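Local coordinates for protein monoglyceride lipase (Saccharomyces cerevisiae, PDB 4ZWN) that hydrolyses monoacylglycerols to free fatty acids and glycerol, preferring monounsaturated substrates, and also takes part in the breakdown of fatty acid ethyl esters, at residues Y153-K158 with N251-K256; Y114-D119 with M240-K245. The protein carries 2 engineered substitutions. One frame throughout, in Å; residues are numbered along the deposited sequence.

Overall arrangement
Both contacts join helices on the same side of the chain's centre, and their own centres lie about 13 Å apart. In contact 1 the end of helix 145-156, which follows the nucleophile elbow, meets helix 253-257; it is partly buried and mixes a small apolar touch with polar ends that do not bond directly. Contact 2 is buried: helix 113-134 receives an arginine from helix 233-248, so apolar groups pack on a charged side chain. The segments 240-245 and 251-256 lie on successive helices, and the contacts meet where Gln-156 NE2 approaches Phe-117 CD2 at 3.5 Å. Helix 145-156, one half of contact 1, also packs on helix 113-134 and so links the two.

Contact 1 of 2, residues Y153-K158 with N251-K256; sequences YACQGK and NNYIQK
Tyr-253 stretches its ring across from the first turn of helix 253-257 to Cys-155 and Gln-156, the last turn of helix 145-156. Its CG stands anti to the backbone N (chi1 175°), which carries the phenol away from its own helix and brings the far end of the ring to the other one. There the CB of Cys-155 meets the ring obliquely, 3.8 Å from Tyr-253 CE2, and lies equally near the hydroxyl. The sulfur sits further off, with Cys-155 SG 5.2 Å from the ring centroid and 56° from its normal, a slanted sulfur-aromatic contact rather than one over the face. Gln-156 lies ahead of the hydroxyl: its CB is 4.0 Å from Tyr-253 OH, and its amide stands nearly upright to the ring, the planes 85° apart. A water modelled between Gln-156 OE1 and Tyr-253 OH would link them, but both legs are implausibly short and the link is doubtful. Around them, Phe-258 packs on Cys-155 and Phe-117 of helix 113-134 on Gln-156, while Ile-254 turns to Phe-283 of helix 277-286. Replacing Tyr-253 by an alanine would probably open a gap beside Cys-155 CB and Gln-156 CB, with the sulfur losing its aromatic neighbour. The helix end is thus met by an amphiphilic group: the ring carbons make an apolar, slanted contact with the cysteine, and the polar ends of Tyr-253 and Gln-156 make no direct hydrogen bond, any water link between them being uncertain.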
loop_
_atom_site.group_PDB
_atom_site.type_symbol
_atom_site.label_atom_id
_atom_site.label_comp_id
_atom_site.label_asym_id
_atom_site.label_seq_id
_atom_site.Cartn_x
_atom_site.Cartn_y
_atom_site.Cartn_z
ATOM N N TYR A 153 0.497 -1.474 11.284
ATOM C CA TYR A 153 1.714 -0.870 11.814
ATOM C C TYR A 153 1.362 0.220 12.816
ATOM O O TYR A 153 2.050 0.395 13.821
ATOM C CB TYR A 153 2.589 -0.296 10.696
ATOM C CG TYR A 153 3.955 0.144 11.186
ATOM C CD1 TYR A 153 5.022 -0.749 11.223
ATOM C CD2 TYR A 153 4.173 1.444 11.629
ATOM C CE1 TYR A 153 6.272 -0.354 11.678
ATOM C CE2 TYR A 153 5.417 1.847 12.086
ATOM C CZ TYR A 153 6.461 0.946 12.110
ATOM O OH TYR A 153 7.698 1.345 12.566
ATOM N N ALA A 154 0.275 0.937 12.546
ATOM C CA ALA A 154 -0.215 1.965 13.458
ATOM C C ALA A 154 -0.607 1.383 14.821
ATOM O O ALA A 154 -0.688 2.108 15.810
ATOM C CB ALA A 154 -1.398 2.696 12.839
ATOM N N CYS A 155 -0.844 0.076 14.868
ATOM C CA CYS A 155 -1.221 -0.584 16.113
ATOM C C CYS A 155 -0.047 -1.315 16.762
ATOM O O CYS A 155 0.008 -1.448 17.985
ATOM C CB CYS A 155 -2.363 -1.573 15.868
ATOM S SG CYS A 155 -3.873 -0.837 15.200
ATOM N N GLN A 156 0.893 -1.779 15.944
ATOM C CA GLN A 156 1.931 -2.682 16.428
ATOM C C GLN A 156 3.354 -2.226 16.112
ATOM O O GLN A 156 4.315 -2.817 16.603
ATOM C CB GLN A 156 1.714 -4.078 15.843
ATOM C CG GLN A 156 2.083 -4.195 14.377
ATOM C CD GLN A 156 1.771 -5.562 13.809
ATOM O OE1 GLN A 156 0.609 -5.915 13.617
ATOM N NE2 GLN A 156 2.810 -6.343 13.543
ATOM N N GLY A 157 3.489 -1.189 15.293
ATOM C CA GLY A 157 4.795 -0.723 14.863
ATOM C C GLY A 157 5.683 -0.226 15.989
ATOM O O GLY A 157 5.210 0.394 16.940
ATOM N N LYS A 158 6.979 -0.502 15.878
ATOM C CA LYS A 158 7.944 -0.057 16.875
ATOM C C LYS A 158 8.024 1.459 16.931
ATOM O O LYS A 158 8.278 2.042 17.985
ATOM C CB LYS A 158 9.324 -0.633 16.581
ATOM C CG LYS A 158 9.744 -1.748 17.513
ATOM C CD LYS A 158 11.125 -2.245 17.141
ATOM C CE LYS A 158 12.124 -1.100 17.128
ATOM N NZ LYS A 158 13.396 -1.484 16.458
ATOM N N ASN A 251 -11.711 -7.941 21.515
ATOM C CA ASN A 251 -11.319 -7.268 22.751
ATOM C C ASN A 251 -10.739 -5.880 22.518
ATOM O O ASN A 251 -9.752 -5.499 23.145
ATOM C CB ASN A 251 -10.324 -8.126 23.535
ATOM C CG ASN A 251 -10.972 -9.350 24.145
ATOM O OD1 ASN A 251 -10.609 -10.484 23.828
ATOM N ND2 ASN A 251 -11.949 -9.128 25.019
ATOM N N ASN A 252 -11.372 -5.136 21.614
ATOM C CA ASN A 252 -10.995 -3.762 21.312
ATOM C C ASN A 252 -9.511 -3.592 21.022
ATOM O O ASN A 252 -8.861 -2.696 21.566
ATOM C CB ASN A 252 -11.402 -2.835 22.460
ATOM C CG ASN A 252 -12.884 -2.562 22.474
ATOM O OD1 ASN A 252 -13.573 -2.846 21.498
ATOM N ND2 ASN A 252 -13.383 -2.002 23.570
ATOM N N TYR A 253 -8.985 -4.458 20.161
ATOM C CA TYR A 253 -7.581 -4.401 19.784
ATOM C C TYR A 253 -7.205 -3.032 19.230
ATOM O O TYR A 253 -6.154 -2.482 19.562
ATOM C CB TYR A 253 -7.261 -5.482 18.756
ATOM C CG TYR A 253 -5.849 -5.409 18.235
ATOM C CD1 TYR A 253 -4.792 -5.926 18.970
ATOM C CD2 TYR A 253 -5.569 -4.822 17.008
ATOM C CE1 TYR A 253 -3.495 -5.858 18.499
ATOM C CE2 TYR A 253 -4.275 -4.751 16.526
ATOM C CZ TYR A 253 -3.242 -5.271 17.276
ATOM O OH TYR A 253 -1.953 -5.203 16.801
ATOM N N ILE A 254 -8.073 -2.488 18.385
ATOM C CA ILE A 254 -7.803 -1.213 17.741
ATOM C C ILE A 254 -7.789 -0.073 18.754
ATOM O O ILE A 254 -6.843 0.712 18.793
ATOM C CB ILE A 254 -8.836 -0.918 16.635
ATOM C CG1 ILE A 254 -8.789 -2.024 15.576
ATOM C CG2 ILE A 254 -8.573 0.446 16.012
ATOM C CD1 ILE A 254 -9.763 -1.840 14.439
ATOM N N GLN A 255 -8.830 0.005 19.581
ATOM C CA GLN A 255 -8.935 1.068 20.579
ATOM C C GLN A 255 -7.750 1.080 21.542
ATOM O O GLN A 255 -7.309 2.140 21.978
ATOM C CB GLN A 255 -10.234 0.934 21.380
ATOM C CG GLN A 255 -11.503 1.198 20.590
ATOM C CD GLN A 255 -12.046 -0.045 19.922
ATOM O OE1 GLN A 255 -11.320 -1.017 19.705
ATOM N NE2 GLN A 255 -13.333 -0.025 19.595
ATOM N N LYS A 256 -7.236 -0.101 21.866
ATOM C CA LYS A 256 -6.185 -0.226 22.871
ATOM C C LYS A 256 -4.782 0.018 22.325
ATOM O O LYS A 256 -3.920 0.531 23.037
ATOM C CB LYS A 256 -6.237 -1.612 23.520
ATOM C CG LYS A 256 -7.463 -1.862 24.380
ATOM C CD LYS A 256 -7.433 -3.269 24.959
ATOM C CE LYS A 256 -8.716 -3.592 25.707
ATOM N NZ LYS A 256 -8.681 -4.973 26.259
HETATM O O HOH W 1 -1.506 -4.947 14.422
#

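Contact 2 of 2, residues Y114-D119 with M240-K245; sequences YHVFND and MQRGAK
In this alpha/beta hydrolase, Arg-242 links helix 233-248, part of the long excursion between strands 165-169 and 264-269, to Val-116 and Phe-117 near the start of helix 113-134, a helix packed on the core sheet. The backbones stay well apart, with Val-116 CA 11.0 Å from Arg-242 CA; the arginine crosses a little over half of that distance, and Val-116 and Phe-117 reach out to meet it. Arg-242 CG leaves the CB anti to the backbone N, but the chain then bends: chi2, at 131°, departs from a staggered value, and a further turn at chi3 lays the guanidinium beside the valine. Both methyls of Val-116 press on this group. Val-116 CG1 lies 3.9 Å above the guanidinium plane, toward its rim, while Val-116 CG2 comes to 3.9 Å from Arg-242 NH2. Phe-117 meets the chain one step earlier. Arg-242 CD approaches the edge of the ring, near its plane, at 3.6 Å from Phe-117 CE2, so the methylene packs against the rim instead of lying over the face. The ring and the guanidinium are almost perpendicular, 87° apart. The charge is answered by Glu-113, whose OE1 forms a salt bridge with Arg-242 NH1, tying the arginine's polar end to the same helix as its apolar neighbours. Ile-149 and Asn-152 of helix 145-156 pack on Val-116 and Phe-117 respectively, placing the contact beside the helix that follows the nucleophile elbow. The Arg-242 side chain is about 10 Å from that of Ser-144, the assigned nucleophile, and does not touch the elbow. Helices inserted after the sixth strand form the cap in monoglyceride lipases; an arginine docked on apolar side chains and salt-bridged to a glutamate is consistent with a join of such an insertion to the hydrolase core.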
loop_
_atom_site.group_PDB
_atom_site.type_symbol
_atom_site.label_atom_id
_atom_site.label_comp_id
_atom_site.label_asym_id
_atom_site.label_seq_id
_atom_site.Cartn_x
_atom_site.Cartn_y
_atom_site.Cartn_z
ATOM N N TYR A 114 6.193 -12.338 10.100
ATOM C CA TYR A 114 7.416 -11.854 10.735
ATOM C C TYR A 114 8.233 -10.977 9.789
ATOM O O TYR A 114 8.565 -9.842 10.123
ATOM C CB TYR A 114 8.278 -13.022 11.228
ATOM C CG TYR A 114 9.652 -12.587 11.688
ATOM C CD1 TYR A 114 9.836 -11.988 12.929
ATOM C CD2 TYR A 114 10.766 -12.760 10.873
ATOM C CE1 TYR A 114 11.091 -11.578 13.348
ATOM C CE2 TYR A 114 12.023 -12.353 11.282
ATOM C CZ TYR A 114 12.180 -11.764 12.520
ATOM O OH TYR A 114 13.431 -11.360 12.930
ATOM N N HIS A 115 8.551 -11.507 8.612
ATOM C CA HIS A 115 9.384 -10.787 7.651
ATOM C C HIS A 115 8.725 -9.511 7.156
ATOM O O HIS A 115 9.403 -8.508 6.931
ATOM C CB HIS A 115 9.726 -11.676 6.453
ATOM C CG HIS A 115 10.779 -12.698 6.742
ATOM N ND1 HIS A 115 10.479 -13.980 7.147
ATOM C CD2 HIS A 115 12.128 -12.623 6.689
ATOM C CE1 HIS A 115 11.601 -14.655 7.328
ATOM N NE2 HIS A 115 12.616 -13.854 7.057
ATOM N N VAL A 116 7.407 -9.560 6.975
ATOM C CA VAL A 116 6.653 -8.416 6.480
ATOM C C VAL A 116 6.916 -7.179 7.337
ATOM O O VAL A 116 7.238 -6.109 6.819
ATOM C CB VAL A 116 5.138 -8.715 6.443
ATOM C CG1 VAL A 116 4.336 -7.426 6.330
ATOM C CG2 VAL A 116 4.810 -9.657 5.293
ATOM N N PHE A 117 6.813 -7.339 8.651
ATOM C CA PHE A 117 6.979 -6.209 9.552
ATOM C C PHE A 117 8.434 -5.957 9.916
ATOM O O PHE A 117 8.834 -4.810 10.099
ATOM C CB PHE A 117 6.138 -6.415 10.811
ATOM C CG PHE A 117 4.681 -6.119 10.602
ATOM C CD1 PHE A 117 4.208 -4.820 10.685
ATOM C CD2 PHE A 117 3.791 -7.132 10.293
ATOM C CE1 PHE A 117 2.872 -4.539 10.477
ATOM C CE2 PHE A 117 2.452 -6.858 10.086
ATOM C CZ PHE A 117 1.992 -5.559 10.179
ATOM N N ASN A 118 9.228 -7.019 10.005
ATOM C CA ASN A 118 10.647 -6.867 10.300
ATOM C C ASN A 118 11.365 -6.102 9.194
ATOM O O ASN A 118 12.204 -5.242 9.470
ATOM C CB ASN A 118 11.312 -8.226 10.503
ATOM C CG ASN A 118 12.725 -8.104 11.041
ATOM O OD1 ASN A 118 12.969 -7.394 12.017
ATOM N ND2 ASN A 118 13.666 -8.787 10.400
ATOM N N ASP A 119 11.034 -6.416 7.944
ATOM C CA ASP A 119 11.576 -5.678 6.810
ATOM C C ASP A 119 11.089 -4.239 6.845
ATOM O O ASP A 119 11.840 -3.312 6.547
ATOM C CB ASP A 119 11.176 -6.325 5.481
ATOM C CG ASP A 119 11.764 -7.711 5.302
ATOM O OD1 ASP A 119 12.778 -8.025 5.960
ATOM O OD2 ASP A 119 11.210 -8.485 4.495
ATOM N N MET A 240 -4.268 -12.188 4.815
ATOM C CA MET A 240 -5.710 -12.385 4.931
ATOM C C MET A 240 -6.110 -12.273 6.393
ATOM O O MET A 240 -7.087 -11.602 6.730
ATOM C CB MET A 240 -6.136 -13.740 4.361
ATOM C CG MET A 240 -6.156 -13.802 2.841
ATOM S SD MET A 240 -7.501 -12.857 2.114
ATOM C CE MET A 240 -8.914 -13.732 2.785
ATOM N N GLN A 241 -5.338 -12.925 7.258
ATOM C CA GLN A 241 -5.589 -12.901 8.694
ATOM C C GLN A 241 -5.330 -11.513 9.257
ATOM O O GLN A 241 -6.038 -11.047 10.151
ATOM C CB GLN A 241 -4.717 -13.933 9.410
ATOM C CG GLN A 241 -4.890 -13.953 10.917
ATOM C CD GLN A 241 -4.071 -15.042 11.578
ATOM O OE1 GLN A 241 -2.840 -15.035 11.518
ATOM N NE2 GLN A 241 -4.752 -15.994 12.206
ATOM N N ARG A 242 -4.304 -10.867 8.715
ATOM C CA ARG A 242 -3.927 -9.508 9.084
ATOM C C ARG A 242 -5.129 -8.576 9.066
ATOM O O ARG A 242 -5.396 -7.872 10.040
ATOM C CB ARG A 242 -2.847 -8.990 8.130
ATOM C CG ARG A 242 -1.986 -7.889 8.689
ATOM C CD ARG A 242 -0.520 -8.203 8.461
ATOM N NE ARG A 242 -0.181 -8.262 7.045
ATOM C CZ ARG A 242 0.654 -9.148 6.510
ATOM N NH1 ARG A 242 1.234 -10.064 7.271
ATOM N NH2 ARG A 242 0.910 -9.120 5.210
ATOM N N GLY A 243 -5.859 -8.589 7.953
ATOM C CA GLY A 243 -7.027 -7.742 7.788
ATOM C C GLY A 243 -8.227 -8.202 8.594
ATOM O O GLY A 243 -8.971 -7.383 9.131
ATOM N N ALA A 244 -8.416 -9.516 8.674
ATOM C CA ALA A 244 -9.526 -10.085 9.429
ATOM C C ALA A 244 -9.426 -9.720 10.903
ATOM O O ALA A 244 -10.441 -9.528 11.575
ATOM C CB ALA A 244 -9.563 -11.597 9.260
ATOM N N LYS A 245 -8.194 -9.631 11.399
ATOM C CA LYS A 245 -7.946 -9.270 12.789
ATOM C C LYS A 245 -8.495 -7.881 13.080
ATOM O O LYS A 245 -9.065 -7.634 14.145
ATOM C CB LYS A 245 -6.448 -9.325 13.102
ATOM C CG LYS A 245 -6.084 -8.805 14.490
ATOM C CD LYS A 245 -4.584 -8.865 14.727
ATOM C CE LYS A 245 -3.830 -8.109 13.642
ATOM N NZ LYS A 245 -2.354 -8.259 13.771
#